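Local coordinates for aldehyde dehydrogenase family protein (Pseudomonas syringae pv. tomato, PDB 6X9L) that probably oxidises long-chain aliphatic aldehydes with NAD+ as electron acceptor, as a member of the aldehyde dehydrogenase family, at residues Leu154-Asn159 against Val179-Ser184; Ser232-Asn237 against Thr255-Gly260; Pro263-Pro268 against Arg296-Arg301. The protein carries 1 engineered substitution. One frame throughout, in Å; residues are numbered along the deposited sequence.

Contacts 1 and 2 belong to one sheet, their centres about 11 Å apart, and both touch the same NAD. Strands 143-155 and 230-234 are neighbours there, probably hydrogen-bonded from Ile155 N to Ser232 O (3.0 Å) and from Thr234 N to Ile155 O (3.1 Å). Contact 1 holds the adenosine ribose and reaches a phosphate through Trp158, contact 2 lines diphosphate and nicotinamide, and Asn159 touches the octanal. Contact 3 lies in a second sheet, its centre about 26 Å from that of contact 2 and 35 Å from that of contact 1, although strand 263-266 follows strand 253-257 in sequence. Its side chain nearest the cofactor, that of Pro263, remains about 13 Å from NAD.

Contact 1: residues Leu154-Asn159 against Val179-Ser184; sequences LITPWN and VVLKPS. With NAD (nicotinamide-adenine-dinucleotide), chain D.
Leu154 and Ile155 pair in parallel with Leu181 and Lys182, and the two chains run on 22° apart into the loops at the strand ends. Leu154 N donates to Val180 O (3.0 Å), Leu154 O accepts from Lys182 N (2.8 Å), and a weak bond from Thr156 N to Lys182 O closes the ladder. Beyond it Thr156 O and Ser184 N are badly aligned for a bond; a water instead accepts from Ser184 N and donates to Pro157 O. On the face of Leu154, its CB packs on Leu181 CD1 (4.0 Å), next to helix 161-174. Ile155 and Lys182 share the face that carries NAD, where Ile155 CG2 lies against ribose O3B (3.2 Å). Ser184 OG approaches the Trp158 ring at its edge, in plane, 3.6 Å from Trp158 CD1, and is itself bonded to Leu186 N. On the same indole, NE1 makes a weak bond to phosphate O2N of NAD. Bends at chi3 (84°) and chi4 (59°) curl the Lys182 chain back so that NZ makes weak bonds to ribose O2B (3.0 Å) and O3B; Gly213 O also accepts from NZ. Ribose O3B in turn donates to Thr156 O (2.8 Å). The adenosine ribose is therefore met by a carbonyl acceptor and an ammonium, which may polarise the hydroxyls, its charge partly offset by Glu185, a further acceptor for NAD and a long, weak ion-pair partner of NZ.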
loop_
_atom_site.group_PDB
_atom_site.type_symbol
_atom_site.label_atom_id
_atom_site.label_comp_id
_atom_site.label_asym_id
_atom_site.label_seq_id
_atom_site.Cartn_x
_atom_site.Cartn_y
_atom_site.Cartn_z
ATOM N N LEU A 154 -2.381 3.622 14.892
ATOM C CA LEU A 154 -3.773 3.322 14.584
ATOM C C LEU A 154 -4.649 4.509 14.957
ATOM O O LEU A 154 -4.611 4.986 16.099
ATOM C CB LEU A 154 -4.240 2.076 15.328
ATOM C CG LEU A 154 -3.200 0.955 15.357
ATOM C CD1 LEU A 154 -3.687 -0.195 16.274
ATOM C CD2 LEU A 154 -2.847 0.469 13.938
ATOM N N ILE A 155 -5.448 4.968 13.998
ATOM C CA ILE A 155 -6.372 6.075 14.194
ATOM C C ILE A 155 -7.771 5.594 13.802
ATOM O O ILE A 155 -7.962 5.035 12.710
ATOM C CB ILE A 155 -5.949 7.307 13.372
ATOM C CG1 ILE A 155 -4.523 7.723 13.737
ATOM C CG2 ILE A 155 -6.885 8.455 13.594
ATOM C CD1 ILE A 155 -3.999 8.827 12.855
ATOM N N THR A 156 -8.744 5.808 14.683
ATOM C CA THR A 156 -10.072 5.246 14.511
ATOM C C THR A 156 -11.173 6.291 14.663
ATOM O O THR A 156 -10.987 7.333 15.308
ATOM C CB THR A 156 -10.294 4.094 15.505
ATOM O OG1 THR A 156 -9.900 4.506 16.815
ATOM C CG2 THR A 156 -9.478 2.871 15.082
ATOM N N PRO A 157 -12.360 6.028 14.058
ATOM C CA PRO A 157 -13.472 6.989 14.102
ATOM C C PRO A 157 -14.420 6.696 15.255
ATOM O O PRO A 157 -14.155 5.810 16.071
ATOM C CB PRO A 157 -14.148 6.756 12.754
ATOM C CG PRO A 157 -14.036 5.221 12.628
ATOM C CD PRO A 157 -12.719 4.830 13.275
ATOM N N TRP A 158 -15.559 7.393 15.313
ATOM C CA TRP A 158 -16.447 7.282 16.469
ATOM C C TRP A 158 -17.709 6.455 16.230
ATOM O O TRP A 158 -18.455 6.213 17.189
ATOM C CB TRP A 158 -16.859 8.678 16.934
ATOM C CG TRP A 158 -17.328 9.545 15.796
ATOM C CD1 TRP A 158 -16.653 10.600 15.236
ATOM C CD2 TRP A 158 -18.573 9.448 15.089
ATOM N NE1 TRP A 158 -17.395 11.147 14.236
ATOM C CE2 TRP A 158 -18.581 10.463 14.124
ATOM C CE3 TRP A 158 -19.681 8.604 15.186
ATOM C CZ2 TRP A 158 -19.664 10.653 13.247
ATOM C CZ3 TRP A 158 -20.744 8.795 14.310
ATOM C CH2 TRP A 158 -20.731 9.801 13.364
ATOM N N ASN A 159 -17.967 6.010 14.992
ATOM C CA ASN A 159 -19.284 5.473 14.640
ATOM C C ASN A 159 -19.430 4.004 15.035
ATOM O O ASN A 159 -20.526 3.555 15.406
ATOM C CB ASN A 159 -19.535 5.633 13.143
ATOM C CG ASN A 159 -18.600 4.788 12.319
ATOM O OD1 ASN A 159 -17.393 4.731 12.597
ATOM N ND2 ASN A 159 -19.146 4.092 11.331
ATOM N N VAL A 179 1.941 -1.306 18.997
ATOM C CA VAL A 179 0.881 -0.443 18.495
ATOM C C VAL A 179 0.642 0.744 19.428
ATOM O O VAL A 179 0.650 0.602 20.658
ATOM C CB VAL A 179 -0.405 -1.269 18.305
ATOM C CG1 VAL A 179 -1.510 -0.796 19.233
ATOM C CG2 VAL A 179 -0.817 -1.242 16.858
ATOM N N VAL A 180 0.423 1.924 18.833
ATOM C CA VAL A 180 -0.031 3.117 19.555
ATOM C C VAL A 180 -1.306 3.623 18.883
ATOM O O VAL A 180 -1.314 3.895 17.673
ATOM C CB VAL A 180 1.030 4.220 19.592
ATOM C CG1 VAL A 180 1.360 4.646 18.218
ATOM C CG2 VAL A 180 0.487 5.407 20.327
ATOM N N LEU A 181 -2.379 3.744 19.666
ATOM C CA LEU A 181 -3.721 4.002 19.162
ATOM C C LEU A 181 -4.174 5.393 19.578
ATOM O O LEU A 181 -4.068 5.757 20.755
ATOM C CB LEU A 181 -4.714 2.959 19.696
ATOM C CG LEU A 181 -6.210 3.322 19.661
ATOM C CD1 LEU A 181 -6.703 3.455 18.214
ATOM C CD2 LEU A 181 -7.061 2.311 20.421
ATOM N N LYS A 182 -4.680 6.167 18.617
ATOM C CA LYS A 182 -5.405 7.387 18.946
ATOM C C LYS A 182 -6.878 7.168 18.641
ATOM O O LYS A 182 -7.258 7.128 17.460
ATOM C CB LYS A 182 -4.878 8.590 18.162
ATOM C CG LYS A 182 -5.389 9.922 18.734
ATOM C CD LYS A 182 -5.521 11.031 17.698
ATOM C CE LYS A 182 -6.848 10.946 16.949
ATOM N NZ LYS A 182 -8.016 11.047 17.868
ATOM N N PRO A 183 -7.739 6.998 19.646
ATOM C CA PRO A 183 -9.174 6.853 19.371
ATOM C C PRO A 183 -9.746 8.179 18.919
ATOM O O PRO A 183 -9.124 9.232 19.033
ATOM C CB PRO A 183 -9.785 6.433 20.714
ATOM C CG PRO A 183 -8.612 6.185 21.643
ATOM C CD PRO A 183 -7.445 6.970 21.088
ATOM N N SER A 184 -10.965 8.116 18.412
ATOM C CA SER A 184 -11.724 9.331 18.162
ATOM C C SER A 184 -11.892 10.126 19.456
ATOM O O SER A 184 -12.245 9.573 20.505
ATOM C CB SER A 184 -13.072 8.965 17.576
ATOM O OG SER A 184 -13.944 10.072 17.594
HETATM P PA NAD D . -12.494 11.836 10.537
HETATM O O1A NAD D . -11.840 11.609 9.220
HETATM O O2A NAD D . -12.926 13.235 10.748
HETATM O O5B NAD D . -11.542 11.352 11.753
HETATM C C5B NAD D . -11.059 10.023 11.823
HETATM C C4B NAD D . -9.866 9.944 12.786
HETATM O O4B NAD D . -8.821 10.754 12.287
HETATM C C3B NAD D . -10.171 10.494 14.173
HETATM O O3B NAD D . -9.459 9.710 15.122
HETATM C C2B NAD D . -9.608 11.904 14.147
HETATM O O2B NAD D . -9.189 12.359 15.417
HETATM C C1B NAD D . -8.405 11.691 13.273
HETATM N N9A NAD D . -7.989 12.873 12.529
HETATM C C8A NAD D . -8.749 13.939 12.097
HETATM N N7A NAD D . -7.929 14.754 11.390
HETATM C C5A NAD D . -6.684 14.221 11.373
HETATM C C6A NAD D . -5.489 14.630 10.803
HETATM N N6A NAD D . -5.467 15.676 9.978
HETATM N N1A NAD D . -4.371 13.836 10.954
HETATM C C2A NAD D . -4.432 12.656 11.659
HETATM N N3A NAD D . -5.622 12.249 12.225
HETATM C C4A NAD D . -6.717 13.032 12.079
HETATM O O3 NAD D . -13.664 10.741 10.693
HETATM P PN NAD D . -15.254 10.966 10.779
HETATM O O1N NAD D . -15.736 11.576 9.516
HETATM O O2N NAD D . -15.596 11.595 12.067
HETATM O O5D NAD D . -15.573 9.364 10.797
HETATM C C5D NAD D . -16.550 8.845 9.930
HETATM C C4D NAD D . -15.891 8.518 8.588
HETATM O O4D NAD D . -15.136 7.323 8.703
HETATM C C3D NAD D . -16.939 8.270 7.520
HETATM O O3D NAD D . -16.451 8.736 6.287
HETATM C C2D NAD D . -16.981 6.765 7.457
HETATM O O2D NAD D . -17.453 6.287 6.216
HETATM C C1D NAD D . -15.514 6.415 7.690
HETATM N N1N NAD D . -15.444 4.997 8.065
HETATM C C2N NAD D . -14.852 4.106 7.213
HETATM C C3N NAD D . -14.823 2.754 7.529
HETATM C C7N NAD D . -14.205 1.737 6.621
HETATM O O7N NAD D . -13.954 0.469 7.173
HETATM N N7N NAD D . -13.919 2.012 5.345
HETATM C C4N NAD D . -15.403 2.309 8.711
HETATM C C5N NAD D . -16.009 3.222 9.562
HETATM C C6N NAD D . -16.035 4.570 9.223
HETATM O O HOH W 1 -11.852 5.328 18.008
#

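Contact 2: residues Ser232-Asn237 against Thr255-Gly260; sequences SITGSN and TQELGG. With NAD (nicotinamide-adenine-dinucleotide), chain D.
Ser232 stands beside Thr255, its OG near the Thr255 methyl CG2 but bonded to Lys168 NZ. Ile233 carries the backbone ladder: its N donates to Thr255 O (2.8 Å) and its O accepts from Glu257 N (2.9 Å), while its side chain crosses that of Gln256, CG2 to CG 3.9 Å, and CD1 turns to the adenosine ribose. Thr234 lies side by side with Glu257, OG1 3.5 Å from Glu257 CB and also held by Lys168. Its CG2, anti to the backbone N, packs on nicotinamide C4N (3.4 Å), and Glu257 OE1 and Leu258 O each take a weak bond from the carboxamide N7N. Strand 230-234, helix 237-247 and strand 253-257 form a beta-alpha-beta crossover of the Rossmann-like NAD-binding domain, with the cofactor at the C-terminal strand ends. Gly235 N completes the ladder to Glu257 O (3.0 Å). Ser236 is the N-cap of helix 237-247, its OG accepting from Ala239 N beside the cofactor diphosphate. Asn237 brings OD1 across to Gly259 N (2.9 Å, 153° at the hydrogen), the donor tilted 23° from the amide plane, and CG lies on Leu258 CB at 3.8 Å; Val251 of the second subunit packs on Asn237 and Leu258.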
loop_
_atom_site.group_PDB
_atom_site.type_symbol
_atom_site.label_atom_id
_atom_site.label_comp_id
_atom_site.label_asym_id
_atom_site.label_seq_id
_atom_site.Cartn_x
_atom_site.Cartn_y
_atom_site.Cartn_z
ATOM N N SER A 232 -2.274 3.136 10.088
ATOM C CA SER A 232 -3.561 2.689 9.581
ATOM C C SER A 232 -4.632 3.635 10.111
ATOM O O SER A 232 -4.706 3.884 11.321
ATOM C CB SER A 232 -3.864 1.242 10.004
ATOM O OG SER A 232 -5.106 0.820 9.471
ATOM N N ILE A 233 -5.442 4.174 9.211
ATOM C CA ILE A 233 -6.464 5.136 9.587
ATOM C C ILE A 233 -7.790 4.730 8.966
ATOM O O ILE A 233 -7.864 4.431 7.766
ATOM C CB ILE A 233 -6.117 6.578 9.167
ATOM C CG1 ILE A 233 -7.291 7.493 9.536
ATOM C CG2 ILE A 233 -5.777 6.651 7.667
ATOM C CD1 ILE A 233 -6.971 8.972 9.579
ATOM N N THR A 234 -8.829 4.727 9.800
ATOM C CA THR A 234 -10.227 4.644 9.408
ATOM C C THR A 234 -10.884 5.985 9.728
ATOM O O THR A 234 -11.026 6.346 10.902
ATOM C CB THR A 234 -10.899 3.502 10.151
ATOM O OG1 THR A 234 -10.276 2.272 9.745
ATOM C CG2 THR A 234 -12.394 3.480 9.871
ATOM N N GLY A 235 -11.268 6.722 8.692
ATOM C CA GLY A 235 -11.818 8.054 8.889
ATOM C C GLY A 235 -12.247 8.692 7.579
ATOM O O GLY A 235 -12.533 8.004 6.590
ATOM N N SER A 236 -12.289 10.023 7.585
ATOM C CA SER A 236 -12.744 10.759 6.423
ATOM C C SER A 236 -11.662 10.797 5.359
ATOM O O SER A 236 -10.472 10.689 5.649
ATOM C CB SER A 236 -13.124 12.191 6.806
ATOM O OG SER A 236 -11.989 12.957 7.172
ATOM N N ASN A 237 -12.090 10.957 4.111
ATOM C CA ASN A 237 -11.132 11.160 3.039
ATOM C C ASN A 237 -10.224 12.341 3.336
ATOM O O ASN A 237 -9.006 12.262 3.127
ATOM C CB ASN A 237 -11.866 11.352 1.715
ATOM C CG ASN A 237 -12.234 10.040 1.080
ATOM O OD1 ASN A 237 -13.147 9.348 1.540
ATOM N ND2 ASN A 237 -11.511 9.668 0.027
ATOM N N THR A 255 -2.294 2.465 5.506
ATOM C CA THR A 255 -3.543 1.740 5.346
ATOM C C THR A 255 -4.702 2.689 5.626
ATOM O O THR A 255 -4.708 3.375 6.652
ATOM C CB THR A 255 -3.580 0.530 6.281
ATOM O OG1 THR A 255 -2.790 -0.513 5.699
ATOM C CG2 THR A 255 -4.992 0.036 6.461
ATOM N N GLN A 256 -5.676 2.733 4.713
ATOM C CA GLN A 256 -6.764 3.712 4.773
ATOM C C GLN A 256 -8.108 3.067 4.465
ATOM O O GLN A 256 -8.259 2.367 3.463
ATOM C CB GLN A 256 -6.535 4.874 3.800
ATOM C CG GLN A 256 -5.197 5.568 3.965
ATOM C CD GLN A 256 -4.800 6.312 2.716
ATOM O OE1 GLN A 256 -4.441 5.697 1.705
ATOM N NE2 GLN A 256 -4.870 7.644 2.771
ATOM N N GLU A 257 -9.073 3.320 5.335
ATOM C CA GLU A 257 -10.462 2.926 5.178
ATOM C C GLU A 257 -11.250 4.225 5.245
ATOM O O GLU A 257 -11.373 4.820 6.325
ATOM C CB GLU A 257 -10.893 1.967 6.278
ATOM C CG GLU A 257 -10.085 0.696 6.381
ATOM C CD GLU A 257 -10.713 -0.431 5.586
ATOM O OE1 GLU A 257 -11.805 -0.190 5.027
ATOM O OE2 GLU A 257 -10.119 -1.537 5.513
ATOM N N LEU A 258 -11.768 4.676 4.092
ATOM C CA LEU A 258 -12.372 6.005 4.029
ATOM C C LEU A 258 -13.850 5.984 3.636
ATOM O O LEU A 258 -14.582 5.040 3.967
ATOM C CB LEU A 258 -11.571 6.866 3.056
ATOM C CG LEU A 258 -10.053 6.707 3.187
ATOM C CD1 LEU A 258 -9.374 7.616 2.206
ATOM C CD2 LEU A 258 -9.554 6.982 4.617
ATOM N N GLY A 259 -14.295 7.014 2.911
ATOM C CA GLY A 259 -15.710 7.205 2.645
ATOM C C GLY A 259 -16.297 6.197 1.670
ATOM O O GLY A 259 -15.596 5.410 1.029
ATOM N N GLY A 260 -17.630 6.232 1.564
ATOM C CA GLY A 260 -18.356 5.417 0.603
ATOM C C GLY A 260 -19.703 6.011 0.235
ATOM O O GLY A 260 -20.211 6.931 0.887
HETATM P PA NAD D . -12.494 11.836 10.537
HETATM O O1A NAD D . -11.840 11.609 9.220
HETATM O O2A NAD D . -12.926 13.235 10.748
HETATM O O5B NAD D . -11.542 11.352 11.753
HETATM C C5B NAD D . -11.059 10.023 11.823
HETATM C C4B NAD D . -9.866 9.944 12.786
HETATM O O4B NAD D . -8.821 10.754 12.287
HETATM C C3B NAD D . -10.171 10.494 14.173
HETATM O O3B NAD D . -9.459 9.710 15.122
HETATM C C2B NAD D . -9.608 11.904 14.147
HETATM O O2B NAD D . -9.189 12.359 15.417
HETATM C C1B NAD D . -8.405 11.691 13.273
HETATM N N9A NAD D . -7.989 12.873 12.529
HETATM C C8A NAD D . -8.749 13.939 12.097
HETATM N N7A NAD D . -7.929 14.754 11.390
HETATM C C5A NAD D . -6.684 14.221 11.373
HETATM C C6A NAD D . -5.489 14.630 10.803
HETATM N N6A NAD D . -5.467 15.676 9.978
HETATM N N1A NAD D . -4.371 13.836 10.954
HETATM C C2A NAD D . -4.432 12.656 11.659
HETATM N N3A NAD D . -5.622 12.249 12.225
HETATM C C4A NAD D . -6.717 13.032 12.079
HETATM O O3 NAD D . -13.664 10.741 10.693
HETATM P PN NAD D . -15.254 10.966 10.779
HETATM O O1N NAD D . -15.736 11.576 9.516
HETATM O O2N NAD D . -15.596 11.595 12.067
HETATM O O5D NAD D . -15.573 9.364 10.797
HETATM C C5D NAD D . -16.550 8.845 9.930
HETATM C C4D NAD D . -15.891 8.518 8.588
HETATM O O4D NAD D . -15.136 7.323 8.703
HETATM C C3D NAD D . -16.939 8.270 7.520
HETATM O O3D NAD D . -16.451 8.736 6.287
HETATM C C2D NAD D . -16.981 6.765 7.457
HETATM O O2D NAD D . -17.453 6.287 6.216
HETATM C C1D NAD D . -15.514 6.415 7.690
HETATM N N1N NAD D . -15.444 4.997 8.065
HETATM C C2N NAD D . -14.852 4.106 7.213
HETATM C C3N NAD D . -14.823 2.754 7.529
HETATM C C7N NAD D . -14.205 1.737 6.621
HETATM O O7N NAD D . -13.954 0.469 7.173
HETATM N N7N NAD D . -13.919 2.012 5.345
HETATM C C4N NAD D . -15.403 2.309 8.711
HETATM C C5N NAD D . -16.009 3.222 9.562
HETATM C C6N NAD D . -16.035 4.570 9.223
#

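Contact 3: residues Pro263-Pro268 against Arg296-Arg301; sequences PNILLP and RMIVPR
The guanidinium of Arg296 lies alongside Pro263, which it meets obliquely, with NH1 3.6 Å from both Pro263 CB and CD. Bends in the arginine chain, chi3 71° among them, bring its end in toward the proline, and NH1 is fixed by a bond to Lys261 O. The other planar group, the Asn264 amide, runs alongside Met297 and touches Met297 CE with ND2 (3.8 Å); its polar ends are bonded to Gln424 and Tyr447. Between these side chains the backbones pair in parallel: Asn264 N donates to Arg296 O, Ile298 N to Asn264 O, and Leu266 N to Ile298 O (2.8 Å). Pro263, Ile265, Arg296 and Ile298 share one face, where Ile298 CD1 fits against Pro263 CB (3.5 Å) and Ile298 CB against Ile265 CG1 (4.0 Å); Ala412 of helix 405-413 packs on Pro263 and Ile265. Leu266 CD2 meets Val299 CG1 at 3.8 Å, and Phe272 of helix 272-284 touches both residues. Pro300 CD comes against Leu266 O (3.4 Å). Strand 263-266, helix 272-284 and strand 296-300 make a beta-alpha-beta crossover in the second sheet, that of the aldehyde dehydrogenase catalytic domain, and the connection carries the engineered Ala291 of the octanal pocket.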
loop_
_atom_site.group_PDB
_atom_site.type_symbol
_atom_site.label_atom_id
_atom_site.label_comp_id
_atom_site.label_asym_id
_atom_site.label_seq_id
_atom_site.Cartn_x
_atom_site.Cartn_y
_atom_site.Cartn_z
ATOM N N PRO A 263 -23.938 1.458 -3.437
ATOM C CA PRO A 263 -25.210 1.255 -4.138
ATOM C C PRO A 263 -25.915 -0.015 -3.694
ATOM O O PRO A 263 -25.303 -0.978 -3.231
ATOM C CB PRO A 263 -24.785 1.157 -5.608
ATOM C CG PRO A 263 -23.403 0.580 -5.555
ATOM C CD PRO A 263 -22.772 1.115 -4.267
ATOM N N ASN A 264 -27.237 0.010 -3.839
ATOM C CA ASN A 264 -28.099 -1.154 -3.662
ATOM C C ASN A 264 -28.941 -1.261 -4.935
ATOM O O ASN A 264 -29.886 -0.483 -5.128
ATOM C CB ASN A 264 -28.959 -1.013 -2.408
ATOM C CG ASN A 264 -29.713 -2.280 -2.063
ATOM O OD1 ASN A 264 -29.481 -3.338 -2.653
ATOM N ND2 ASN A 264 -30.619 -2.182 -1.098
ATOM N N ILE A 265 -28.570 -2.198 -5.813
ATOM C CA ILE A 265 -29.301 -2.454 -7.050
ATOM C C ILE A 265 -30.351 -3.524 -6.785
ATOM O O ILE A 265 -30.017 -4.650 -6.404
ATOM C CB ILE A 265 -28.371 -2.910 -8.186
ATOM C CG1 ILE A 265 -27.379 -1.822 -8.619
ATOM C CG2 ILE A 265 -29.207 -3.355 -9.385
ATOM C CD1 ILE A 265 -26.456 -2.284 -9.752
ATOM N N LEU A 266 -31.616 -3.181 -7.004
ATOM C CA LEU A 266 -32.688 -4.160 -7.086
ATOM C C LEU A 266 -32.876 -4.510 -8.563
ATOM O O LEU A 266 -33.323 -3.676 -9.361
ATOM C CB LEU A 266 -33.971 -3.622 -6.448
ATOM C CG LEU A 266 -33.944 -3.630 -4.909
ATOM C CD1 LEU A 266 -32.663 -2.951 -4.334
ATOM C CD2 LEU A 266 -35.201 -2.999 -4.322
ATOM N N LEU A 267 -32.490 -5.733 -8.922
ATOM C CA LEU A 267 -32.704 -6.260 -10.256
ATOM C C LEU A 267 -34.195 -6.510 -10.492
ATOM O O LEU A 267 -34.959 -6.711 -9.541
ATOM C CB LEU A 267 -31.910 -7.556 -10.424
ATOM C CG LEU A 267 -30.388 -7.387 -10.337
ATOM C CD1 LEU A 267 -29.714 -8.714 -10.230
ATOM C CD2 LEU A 267 -29.843 -6.629 -11.544
ATOM N N PRO A 268 -34.637 -6.490 -11.753
ATOM C CA PRO A 268 -36.086 -6.529 -12.030
ATOM C C PRO A 268 -36.805 -7.757 -11.487
ATOM O O PRO A 268 -38.020 -7.691 -11.241
ATOM C CB PRO A 268 -36.147 -6.492 -13.561
ATOM C CG PRO A 268 -34.870 -5.886 -13.985
ATOM C CD PRO A 268 -33.842 -6.269 -12.972
ATOM N N ARG A 296 -27.589 4.507 -1.763
ATOM C CA ARG A 296 -28.142 4.734 -3.099
ATOM C C ARG A 296 -28.840 3.448 -3.525
ATOM O O ARG A 296 -28.173 2.458 -3.843
ATOM C CB ARG A 296 -27.054 5.114 -4.110
ATOM C CG ARG A 296 -26.447 6.490 -3.924
ATOM C CD ARG A 296 -24.975 6.484 -4.259
ATOM N NE ARG A 296 -24.741 6.349 -5.687
ATOM C CZ ARG A 296 -24.004 5.394 -6.250
ATOM N NH1 ARG A 296 -23.396 4.476 -5.516
ATOM N NH2 ARG A 296 -23.863 5.370 -7.565
ATOM N N MET A 297 -30.175 3.459 -3.511
ATOM C CA MET A 297 -30.976 2.300 -3.895
ATOM C C MET A 297 -31.393 2.456 -5.353
ATOM O O MET A 297 -32.095 3.417 -5.703
ATOM C CB MET A 297 -32.197 2.148 -2.985
ATOM C CG MET A 297 -32.944 0.855 -3.194
ATOM S SD MET A 297 -34.430 0.700 -2.186
ATOM C CE MET A 297 -33.740 -0.034 -0.694
ATOM N N ILE A 298 -30.967 1.515 -6.193
ATOM C CA ILE A 298 -31.074 1.639 -7.644
ATOM C C ILE A 298 -32.087 0.610 -8.136
ATOM O O ILE A 298 -31.906 -0.604 -7.946
ATOM C CB ILE A 298 -29.703 1.472 -8.310
ATOM C CG1 ILE A 298 -28.761 2.540 -7.744
ATOM C CG2 ILE A 298 -29.805 1.604 -9.817
ATOM C CD1 ILE A 298 -27.299 2.185 -7.841
ATOM N N VAL A 299 -33.160 1.100 -8.759
ATOM C CA VAL A 299 -34.361 0.295 -8.992
ATOM C C VAL A 299 -34.938 0.634 -10.354
ATOM O O VAL A 299 -34.727 1.731 -10.890
ATOM C CB VAL A 299 -35.423 0.538 -7.894
ATOM C CG1 VAL A 299 -34.908 0.089 -6.534
ATOM C CG2 VAL A 299 -35.799 2.008 -7.830
ATOM N N PRO A 300 -35.670 -0.319 -10.952
ATOM C CA PRO A 300 -36.284 -0.089 -12.274
ATOM C C PRO A 300 -37.283 1.060 -12.258
ATOM O O PRO A 300 -38.096 1.184 -11.344
ATOM C CB PRO A 300 -36.985 -1.422 -12.577
ATOM C CG PRO A 300 -36.274 -2.429 -11.744
ATOM C CD PRO A 300 -35.841 -1.711 -10.496
ATOM N N ARG A 301 -37.236 1.892 -13.301
ATOM C CA ARG A 301 -38.061 3.098 -13.305
ATOM C C ARG A 301 -39.528 2.750 -13.121
ATOM O O ARG A 301 -40.233 3.355 -12.305
ATOM C CB ARG A 301 -37.860 3.883 -14.602
ATOM C CG ARG A 301 -38.579 5.231 -14.647
ATOM C CD ARG A 301 -38.014 6.130 -15.756
ATOM N NE ARG A 301 -36.969 7.039 -15.260
ATOM C CZ ARG A 301 -35.662 6.901 -15.486
ATOM N NH1 ARG A 301 -35.219 5.885 -16.210
ATOM N NH2 ARG A 301 -34.792 7.778 -14.990
#